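Local coordinates for autophagy protein 5 (Saccharomyces cerevisiae, PDB 2DYO) that takes part in autophagic vesicle formation and cytoplasm-to-vacuole transport, and is required for the selective degradation of mitochondria and of the nucleus, at residues S21-F26 and H122-D127; E45-N50 and K175-V180; S197-H202 and I223-V228. All coordinates share one frame; numbering follows the deposited sequence.

Contact 1 (S21-F26 and H122-D127)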
loop_
_atom_site.group_PDB
_atom_site.type_symbol
_atom_site.label_atom_id
_atom_site.label_comp_id
_atom_site.label_asym_id
_atom_site.label_seq_id
_atom_site.Cartn_x
_atom_site.Cartn_y
_atom_site.Cartn_z
ATOM N N SER A 21 -16.267 -2.781 7.690
ATOM C CA SER A 21 -17.689 -2.705 7.985
ATOM C C SER A 21 -18.439 -2.517 6.676
ATOM O O SER A 21 -18.040 -1.715 5.829
ATOM C CB SER A 21 -17.982 -1.535 8.921
ATOM O OG SER A 21 -17.628 -0.311 8.309
ATOM N N ILE A 22 -19.522 -3.265 6.512
ATOM C CA ILE A 22 -20.338 -3.196 5.306
ATOM C C ILE A 22 -21.553 -2.321 5.582
ATOM O O ILE A 22 -22.396 -2.683 6.401
ATOM C CB ILE A 22 -20.838 -4.601 4.899
ATOM C CG1 ILE A 22 -19.662 -5.583 4.853
ATOM C CG2 ILE A 22 -21.552 -4.534 3.556
ATOM C CD1 ILE A 22 -18.541 -5.172 3.916
ATOM N N ASP A 23 -21.647 -1.175 4.906
ATOM C CA ASP A 23 -22.787 -0.286 5.115
ATOM C C ASP A 23 -24.101 -1.028 4.916
ATOM O O ASP A 23 -24.219 -1.869 4.030
ATOM C CB ASP A 23 -22.737 0.914 4.168
ATOM C CG ASP A 23 -21.835 2.022 4.675
ATOM O OD1 ASP A 23 -21.897 3.135 4.113
ATOM O OD2 ASP A 23 -21.061 1.785 5.630
ATOM N N PRO A 24 -25.109 -0.718 5.743
ATOM C CA PRO A 24 -26.420 -1.368 5.646
ATOM C C PRO A 24 -27.063 -1.239 4.266
ATOM O O PRO A 24 -27.933 -2.032 3.903
ATOM C CB PRO A 24 -27.230 -0.683 6.749
ATOM C CG PRO A 24 -26.591 0.670 6.856
ATOM C CD PRO A 24 -25.122 0.338 6.769
ATOM N N SER A 25 -26.622 -0.250 3.496
ATOM C CA SER A 25 -27.153 -0.033 2.155
ATOM C C SER A 25 -27.019 -1.289 1.291
ATOM O O SER A 25 -27.787 -1.484 0.351
ATOM C CB SER A 25 -26.427 1.138 1.486
ATOM O OG SER A 25 -25.033 0.897 1.409
ATOM N N PHE A 26 -26.045 -2.137 1.621
ATOM C CA PHE A 26 -25.794 -3.381 0.886
ATOM C C PHE A 26 -26.621 -4.551 1.411
ATOM O O PHE A 26 -26.851 -5.530 0.699
ATOM C CB PHE A 26 -24.321 -3.807 1.004
ATOM C CG PHE A 26 -23.353 -2.932 0.260
ATOM C CD1 PHE A 26 -23.032 -1.664 0.728
ATOM C CD2 PHE A 26 -22.735 -3.397 -0.896
ATOM C CE1 PHE A 26 -22.104 -0.871 0.054
ATOM C CE2 PHE A 26 -21.809 -2.615 -1.576
ATOM C CZ PHE A 26 -21.493 -1.351 -1.101
ATOM N N HIS A 122 -14.787 1.026 5.643
ATOM C CA HIS A 122 -16.216 0.858 5.418
ATOM C C HIS A 122 -16.498 0.759 3.920
ATOM O O HIS A 122 -16.045 1.598 3.141
ATOM C CB HIS A 122 -16.978 2.054 6.003
ATOM C CG HIS A 122 -16.517 2.452 7.372
ATOM N ND1 HIS A 122 -17.235 2.172 8.516
ATOM C CD2 HIS A 122 -15.390 3.082 7.783
ATOM C CE1 HIS A 122 -16.571 2.610 9.572
ATOM N NE2 HIS A 122 -15.447 3.166 9.155
ATOM N N LEU A 123 -17.240 -0.272 3.526
ATOM C CA LEU A 123 -17.605 -0.477 2.125
ATOM C C LEU A 123 -18.894 0.311 1.901
ATOM O O LEU A 123 -19.896 0.065 2.574
ATOM C CB LEU A 123 -17.865 -1.962 1.857
ATOM C CG LEU A 123 -17.597 -2.580 0.476
ATOM C CD1 LEU A 123 -18.617 -3.670 0.243
ATOM C CD2 LEU A 123 -17.673 -1.545 -0.635
ATOM N N VAL A 124 -18.868 1.241 0.952
ATOM C CA VAL A 124 -20.024 2.085 0.660
ATOM C C VAL A 124 -20.452 2.041 -0.810
ATOM O O VAL A 124 -19.690 1.616 -1.678
ATOM C CB VAL A 124 -19.713 3.554 1.036
ATOM C CG1 VAL A 124 -20.903 4.442 0.741
ATOM C CG2 VAL A 124 -19.338 3.640 2.502
ATOM N N MET A 125 -21.683 2.474 -1.081
ATOM C CA MET A 125 -22.201 2.516 -2.445
ATOM C C MET A 125 -22.844 3.874 -2.708
ATOM O O MET A 125 -23.130 4.622 -1.773
ATOM C CB MET A 125 -23.233 1.414 -2.679
ATOM C CG MET A 125 -24.520 1.577 -1.892
ATOM S SD MET A 125 -25.798 0.485 -2.534
ATOM C CE MET A 125 -25.366 -1.044 -1.751
ATOM N N GLY A 126 -23.070 4.185 -3.980
ATOM C CA GLY A 126 -23.674 5.457 -4.333
ATOM C C GLY A 126 -23.787 5.660 -5.832
ATOM O O GLY A 126 -23.321 4.828 -6.613
ATOM N N ASP A 127 -24.408 6.766 -6.234
ATOM C CA ASP A 127 -24.584 7.078 -7.648
ATOM C C ASP A 127 -23.556 8.092 -8.126
ATOM O O ASP A 127 -23.034 7.986 -9.236
ATOM C CB ASP A 127 -25.995 7.621 -7.901
ATOM C CG ASP A 127 -27.067 6.563 -7.723
ATOM O OD1 ASP A 127 -27.021 5.543 -8.445
ATOM O OD2 ASP A 127 -27.955 6.751 -6.865
HETATM O O HOH W 1 -23.510 2.964 1.348
HETATM O O HOH W 2 -19.585 1.069 7.488
#
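The ring of Phe26 is sandwiched between Met125 and Leu123. Met125 CE sits over the centre of one face, 3.4 Å from the Phe26 ring centroid, and its sulfur lies farther out on the same side, a Met-aromatic contact. The Met125 chain bends at its third torsion (chi3 81°), which brings CE onto the ring, and the two side chains meet tip to tip. On the opposite face Leu123 CD1 is offset toward the rim, 3.8 Å from Phe26 CE2, the two side chains crossing at about a right angle. The carbonyl carbon of Val124 lies at the ring edge, near its plane. Ile22 lies alongside Leu123, pointing the same way, with Ile22 CD1 3.9 Å from Leu123 CB. Helix 52-59 closes over this apolar face through Ile55, Trp56 and Ile59.

Beneath these side chains the backbones pair in parallel: Leu123 N donates to Ser21 O at 2.8 Å, and Asp23 N to Leu123 O at 3.2 Å. On the other face of the sheet the contact is mainly polar. One water donates to Asp23 OD2 and bonds His122 ND1, while a second donates to Asp23 OD1, accepts from Met125 N at 3.1 Å and bonds Ser25 OG. Asp23 is thus tied by solvent to two points of the neighbouring strand, His122 and Met125, and its carboxylate would probably bias the nearby imidazole toward protonation. Parallel pairing of the first and last strands under a covering helix is characteristic of the ubiquitin-like beta-grasp fold, here in UblA.

Contact 2 (E45-N50 and K175-V180)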
loop_
_atom_site.group_PDB
_atom_site.type_symbol
_atom_site.label_atom_id
_atom_site.label_comp_id
_atom_site.label_asym_id
_atom_site.label_seq_id
_atom_site.Cartn_x
_atom_site.Cartn_y
_atom_site.Cartn_z
ATOM N N GLU A 45 1.757 -4.726 2.002
ATOM C CA GLU A 45 2.031 -4.803 0.572
ATOM C C GLU A 45 0.963 -5.542 -0.235
ATOM O O GLU A 45 1.197 -6.648 -0.735
ATOM C CB GLU A 45 3.387 -5.469 0.330
ATOM C CG GLU A 45 4.569 -4.796 1.025
ATOM C CD GLU A 45 5.004 -3.493 0.373
ATOM O OE1 GLU A 45 6.120 -3.041 0.697
ATOM O OE2 GLU A 45 4.248 -2.915 -0.446
ATOM N N THR A 46 -0.207 -4.923 -0.360
ATOM C CA THR A 46 -1.289 -5.495 -1.151
ATOM C C THR A 46 -2.337 -4.411 -1.342
ATOM O O THR A 46 -2.115 -3.268 -0.950
ATOM C CB THR A 46 -1.926 -6.734 -0.457
ATOM O OG1 THR A 46 -2.783 -7.411 -1.388
ATOM C CG2 THR A 46 -2.748 -6.315 0.766
ATOM N N TYR A 47 -3.465 -4.758 -1.958
ATOM C CA TYR A 47 -4.541 -3.793 -2.168
ATOM C C TYR A 47 -5.789 -4.258 -1.419
ATOM O O TYR A 47 -6.049 -5.461 -1.321
ATOM C CB TYR A 47 -4.917 -3.679 -3.650
ATOM C CG TYR A 47 -3.858 -3.091 -4.559
ATOM C CD1 TYR A 47 -3.291 -1.841 -4.299
ATOM C CD2 TYR A 47 -3.478 -3.757 -5.721
ATOM C CE1 TYR A 47 -2.374 -1.271 -5.190
ATOM C CE2 TYR A 47 -2.570 -3.200 -6.608
ATOM C CZ TYR A 47 -2.025 -1.963 -6.345
ATOM O OH TYR A 47 -1.148 -1.418 -7.256
ATOM N N LEU A 48 -6.575 -3.307 -0.925
ATOM C CA LEU A 48 -7.802 -3.642 -0.206
ATOM C C LEU A 48 -8.768 -4.405 -1.105
ATOM O O LEU A 48 -9.531 -5.246 -0.652
ATOM C CB LEU A 48 -8.485 -2.362 0.306
ATOM C CG LEU A 48 -7.798 -1.605 1.451
ATOM C CD1 LEU A 48 -8.514 -0.274 1.674
ATOM C CD2 LEU A 48 -7.821 -2.443 2.714
ATOM N N VAL A 49 -8.729 -4.084 -2.391
ATOM C CA VAL A 49 -9.597 -4.710 -3.373
ATOM C C VAL A 49 -9.384 -6.223 -3.507
ATOM O O VAL A 49 -10.254 -6.942 -4.008
ATOM C CB VAL A 49 -9.442 -3.992 -4.718
ATOM C CG1 VAL A 49 -8.457 -4.709 -5.610
ATOM C CG2 VAL A 49 -10.804 -3.796 -5.357
ATOM N N ASN A 50 -8.243 -6.718 -3.039
ATOM C CA ASN A 50 -7.983 -8.153 -3.088
ATOM C C ASN A 50 -8.868 -8.909 -2.090
ATOM O O ASN A 50 -8.851 -10.147 -2.037
ATOM C CB ASN A 50 -6.510 -8.430 -2.791
ATOM C CG ASN A 50 -5.619 -8.042 -3.949
ATOM O OD1 ASN A 50 -4.399 -7.939 -3.821
ATOM N ND2 ASN A 50 -6.236 -7.843 -5.106
ATOM N N LYS A 175 2.483 -14.937 -12.770
ATOM C CA LYS A 175 3.125 -15.497 -11.586
ATOM C C LYS A 175 3.560 -14.360 -10.655
ATOM O O LYS A 175 3.539 -14.494 -9.432
ATOM C CB LYS A 175 4.345 -16.320 -12.018
ATOM C CG LYS A 175 5.081 -17.058 -10.910
ATOM C CD LYS A 175 6.337 -17.714 -11.483
ATOM C CE LYS A 175 7.080 -18.542 -10.454
ATOM N NZ LYS A 175 8.317 -19.147 -11.031
ATOM N N PHE A 176 3.962 -13.245 -11.254
ATOM C CA PHE A 176 4.398 -12.075 -10.500
ATOM C C PHE A 176 3.210 -11.584 -9.662
ATOM O O PHE A 176 3.309 -11.478 -8.440
ATOM C CB PHE A 176 4.884 -10.995 -11.479
ATOM C CG PHE A 176 5.615 -9.845 -10.825
ATOM C CD1 PHE A 176 6.241 -9.999 -9.591
ATOM C CD2 PHE A 176 5.685 -8.608 -11.458
ATOM C CE1 PHE A 176 6.925 -8.932 -8.997
ATOM C CE2 PHE A 176 6.364 -7.535 -10.876
ATOM C CZ PHE A 176 6.985 -7.698 -9.644
ATOM N N TRP A 177 2.081 -11.313 -10.314
ATOM C CA TRP A 177 0.886 -10.860 -9.602
ATOM C C TRP A 177 0.437 -11.923 -8.609
ATOM O O TRP A 177 0.029 -11.616 -7.489
ATOM C CB TRP A 177 -0.263 -10.587 -10.575
ATOM C CG TRP A 177 -1.578 -10.337 -9.872
ATOM C CD1 TRP A 177 -2.691 -11.129 -9.896
ATOM C CD2 TRP A 177 -1.892 -9.233 -9.016
ATOM N NE1 TRP A 177 -3.680 -10.585 -9.108
ATOM C CE2 TRP A 177 -3.215 -9.420 -8.558
ATOM C CE3 TRP A 177 -1.182 -8.101 -8.596
ATOM C CZ2 TRP A 177 -3.842 -8.514 -7.696
ATOM C CZ3 TRP A 177 -1.809 -7.200 -7.737
ATOM C CH2 TRP A 177 -3.123 -7.412 -7.299
ATOM N N GLY A 178 0.514 -13.178 -9.035
ATOM C CA GLY A 178 0.099 -14.278 -8.191
ATOM C C GLY A 178 0.777 -14.310 -6.838
ATOM O O GLY A 178 0.142 -14.627 -5.831
ATOM N N SER A 179 2.066 -13.984 -6.812
ATOM C CA SER A 179 2.830 -13.984 -5.571
ATOM C C SER A 179 2.256 -12.999 -4.558
ATOM O O SER A 179 2.406 -13.188 -3.356
ATOM C CB SER A 179 4.291 -13.625 -5.843
ATOM O OG SER A 179 4.401 -12.284 -6.281
ATOM N N VAL A 180 1.610 -11.943 -5.045
ATOM C CA VAL A 180 1.012 -10.945 -4.157
ATOM C C VAL A 180 -0.170 -11.536 -3.385
ATOM O O VAL A 180 -0.392 -11.201 -2.219
ATOM C CB VAL A 180 0.501 -9.718 -4.944
ATOM C CG1 VAL A 180 -0.136 -8.716 -3.979
ATOM C CG2 VAL A 180 1.654 -9.066 -5.708
HETATM O O HOH W 3 -2.620 -9.967 -1.159
#
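Segment 45-50 approaches helix 170-182 as a loop that tightens into a 3-10 turn at 48-50, and no direct hydrogen bond joins the two backbones. Their closest alpha carbons, Thr46 CA and Val180 CA, stand 6.6 Å apart. A water spans the interval, accepting from Thr46 OG1 at 2.6 Å and donating to Val180 O at 2.8 Å. Beside it, Val180 CG1 approaches Thr46 OG1 at 3.9 Å, the two side chains crossing obliquely.

Trp177 reaches farther across. Its CG is anti to the backbone N (chi1 171°), and the six-membered end of the indole meets the amide of Asn50 tip to tip, with the planes 70° apart. Asn50 ND2 lies near the indole plane, at its edge, 3.6 Å from Trp177 CZ2; OD1 is close to Trp177 CH2. The same CH2 touches the edge of the Tyr47 ring, 4.0 Å from Tyr47 CD2, so the two aromatic groups meet rim to rim. An alanine in place of Asn50 would probably open a gap beside Trp177 CZ2 and CH2, leaving Tyr47 as that tip's neighbour from segment 45-50.

Tyr47 also packs edge-to-face on Phe276, and Arg183 NH1 bonds both Glu45 O and Val180 O. Asn50 makes backbone hydrogen bonds to the other protein's chain and packs on it. This buried join of aromatic, amide and water-bridged contacts is an interdomain packing of a UblA loop against the helical bundle region.

Contact 3 (S197-H202 and I223-V228)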
loop_
_atom_site.group_PDB
_atom_site.type_symbol
_atom_site.label_atom_id
_atom_site.label_comp_id
_atom_site.label_asym_id
_atom_site.label_seq_id
_atom_site.Cartn_x
_atom_site.Cartn_y
_atom_site.Cartn_z
ATOM N N SER A 197 17.574 -4.601 -11.961
ATOM C CA SER A 197 18.516 -4.886 -10.886
ATOM C C SER A 197 19.760 -4.018 -11.059
ATOM O O SER A 197 20.750 -4.175 -10.340
ATOM C CB SER A 197 18.902 -6.367 -10.902
ATOM O OG SER A 197 19.532 -6.719 -12.122
ATOM N N SER A 198 19.695 -3.105 -12.025
ATOM C CA SER A 198 20.795 -2.191 -12.313
ATOM C C SER A 198 20.578 -0.885 -11.555
ATOM O O SER A 198 19.565 -0.724 -10.875
ATOM C CB SER A 198 20.848 -1.906 -13.813
ATOM O OG SER A 198 19.670 -1.240 -14.233
ATOM N N ARG A 199 21.521 0.048 -11.673
ATOM C CA ARG A 199 21.386 1.331 -10.992
ATOM C C ARG A 199 20.434 2.238 -11.775
ATOM O O ARG A 199 20.629 2.501 -12.961
ATOM C CB ARG A 199 22.750 2.013 -10.813
ATOM C CG ARG A 199 22.725 3.148 -9.783
ATOM C CD ARG A 199 24.120 3.505 -9.285
ATOM N NE ARG A 199 24.088 4.399 -8.126
ATOM C CZ ARG A 199 23.791 5.695 -8.176
ATOM N NH1 ARG A 199 23.497 6.273 -9.335
ATOM N NH2 ARG A 199 23.784 6.416 -7.064
ATOM N N PRO A 200 19.388 2.731 -11.100
ATOM C CA PRO A 200 18.340 3.608 -11.630
ATOM C C PRO A 200 18.762 4.830 -12.447
ATOM O O PRO A 200 19.725 5.523 -12.113
ATOM C CB PRO A 200 17.572 4.021 -10.374
ATOM C CG PRO A 200 17.737 2.844 -9.471
ATOM C CD PRO A 200 19.195 2.506 -9.657
ATOM N N ARG A 201 18.023 5.085 -13.521
ATOM C CA ARG A 201 18.251 6.252 -14.363
ATOM C C ARG A 201 17.454 7.383 -13.702
ATOM O O ARG A 201 17.850 8.552 -13.727
ATOM C CB ARG A 201 17.726 5.997 -15.774
ATOM C CG ARG A 201 18.668 5.187 -16.654
ATOM C CD ARG A 201 19.936 5.979 -16.907
ATOM N NE ARG A 201 20.662 5.510 -18.082
ATOM C CZ ARG A 201 21.402 6.298 -18.854
ATOM N NH1 ARG A 201 22.034 5.798 -19.905
ATOM N NH2 ARG A 201 21.498 7.593 -18.581
ATOM N N HIS A 202 16.322 7.003 -13.113
ATOM C CA HIS A 202 15.437 7.925 -12.395
ATOM C C HIS A 202 14.815 7.151 -11.243
ATOM O O HIS A 202 14.787 5.925 -11.266
ATOM C CB HIS A 202 14.311 8.441 -13.294
ATOM C CG HIS A 202 14.748 9.447 -14.313
ATOM N ND1 HIS A 202 15.055 9.104 -15.613
ATOM C CD2 HIS A 202 14.909 10.787 -14.229
ATOM C CE1 HIS A 202 15.384 10.193 -16.286
ATOM N NE2 HIS A 202 15.304 11.228 -15.469
ATOM N N ILE A 223 13.261 12.676 -10.757
ATOM C CA ILE A 223 14.548 12.725 -10.074
ATOM C C ILE A 223 15.593 11.883 -10.801
ATOM O O ILE A 223 15.552 10.652 -10.760
ATOM C CB ILE A 223 14.393 12.240 -8.625
ATOM C CG1 ILE A 223 13.459 13.199 -7.876
ATOM C CG2 ILE A 223 15.756 12.148 -7.944
ATOM C CD1 ILE A 223 13.123 12.767 -6.479
ATOM N N SER A 224 16.520 12.562 -11.474
ATOM C CA SER A 224 17.582 11.897 -12.228
ATOM C C SER A 224 18.620 11.272 -11.293
ATOM O O SER A 224 19.024 11.883 -10.306
ATOM C CB SER A 224 18.265 12.901 -13.166
ATOM O OG SER A 224 19.238 12.265 -13.982
ATOM N N MET A 225 19.057 10.061 -11.615
ATOM C CA MET A 225 20.036 9.358 -10.790
ATOM C C MET A 225 21.337 9.070 -11.520
ATOM O O MET A 225 22.301 8.597 -10.916
ATOM C CB MET A 225 19.450 8.032 -10.296
ATOM C CG MET A 225 18.279 8.186 -9.357
ATOM S SD MET A 225 18.756 9.039 -7.848
ATOM C CE MET A 225 19.776 7.788 -7.058
ATOM N N THR A 226 21.365 9.351 -12.817
ATOM C CA THR A 226 22.552 9.087 -13.612
ATOM C C THR A 226 23.758 9.881 -13.113
ATOM O O THR A 226 23.740 11.105 -13.102
ATOM C CB THR A 226 22.301 9.421 -15.096
ATOM O OG1 THR A 226 21.263 8.571 -15.608
ATOM C CG2 THR A 226 23.569 9.209 -15.912
ATOM N N GLY A 227 24.788 9.165 -12.678
ATOM C CA GLY A 227 26.007 9.804 -12.208
ATOM C C GLY A 227 25.962 10.530 -10.877
ATOM O O GLY A 227 26.931 11.210 -10.510
ATOM N N VAL A 228 24.855 10.394 -10.150
ATOM C CA VAL A 228 24.710 11.052 -8.855
ATOM C C VAL A 228 24.211 10.092 -7.785
ATOM O O VAL A 228 23.732 9.000 -8.085
ATOM C CB VAL A 228 23.759 12.270 -8.945
ATOM C CG1 VAL A 228 24.380 13.347 -9.840
ATOM C CG2 VAL A 228 22.403 11.840 -9.500
HETATM O O HOH W 4 18.967 10.120 -15.526
#
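Met225 makes the tight part of this contact and Arg199, Arg201 and Thr226 its solvent side. Met225 CB lies 3.1 Å from Pro200 O, while its CG approaches Pro200 CB more loosely. The Met225 chain bends at both chi2 and chi3, and its side chain also packs on Ile203 and on Tyr267 of helix 266-273. Next to it, Met225 N donates to Arg201 O at 2.9 Å; the bond is nearly straight at hydrogen (167°), although the donor stands above the carbonyl plane. At the margin of this part His202 and Ser224 form a single backbone bridge, with His202 CD2 3.5 Å from Ser224 CA, and His202 CA adds a CA-H...O contact to Ile223 O at 3.2 Å.

The outer part is held by polar tips. The Arg199 chain is extended from CG to NE, and the edge of its guanidinium meets the carbonyls of the turn: NH2 donates to Val228 O at 2.8 Å, with the oxygen close to the guanidinium plane, whereas the bonds from NH1 to Val228 O and Met225 O are weak. The same guanidinium makes a cation-pi contact with Tyr267. Arg201 bends at chi2 (-65°) and donates from NH2 to Thr226 OG1 at 3.1 Å, the hydroxyl tilted 25° from the guanidinium plane. A water donates to Arg201 O at 2.6 Å and also bonds Ser224 OG and Thr226 OG1, so Arg201 O is gripped by both a backbone N-H and solvent. The contact centres on a type II beta turn, Met225 to Val228, closed by Val228 N to Met225 O, with Arg199 bonded (weakly at Met225) to carbonyls of its first and last residues, joining a UblB loop to the linker that follows helix 185-195.

In the fold
Contacts 1 and 3 lie on opposite sides of the chain's centre, about 44 Å apart centre to centre; contact 2 lies deeper, its centre about 11 Å from that of the chain. Contact 2 is about 24 Å from contact 1 and 27 Å from contact 3, again between centres, and none touches another. Along the sequence contacts 1 and 2 interleave, and both close before contact 3 opens. Contact 1 is internal to UblA, contact 2 joins UblA to the helical bundle, and contact 3 links the loop after helix 185-195 with a UblB loop. Lys152, the site of conjugation to ATG12, a conjugate absent from this structure, belongs to helix 142-159, which packs on contacts 2 and 3.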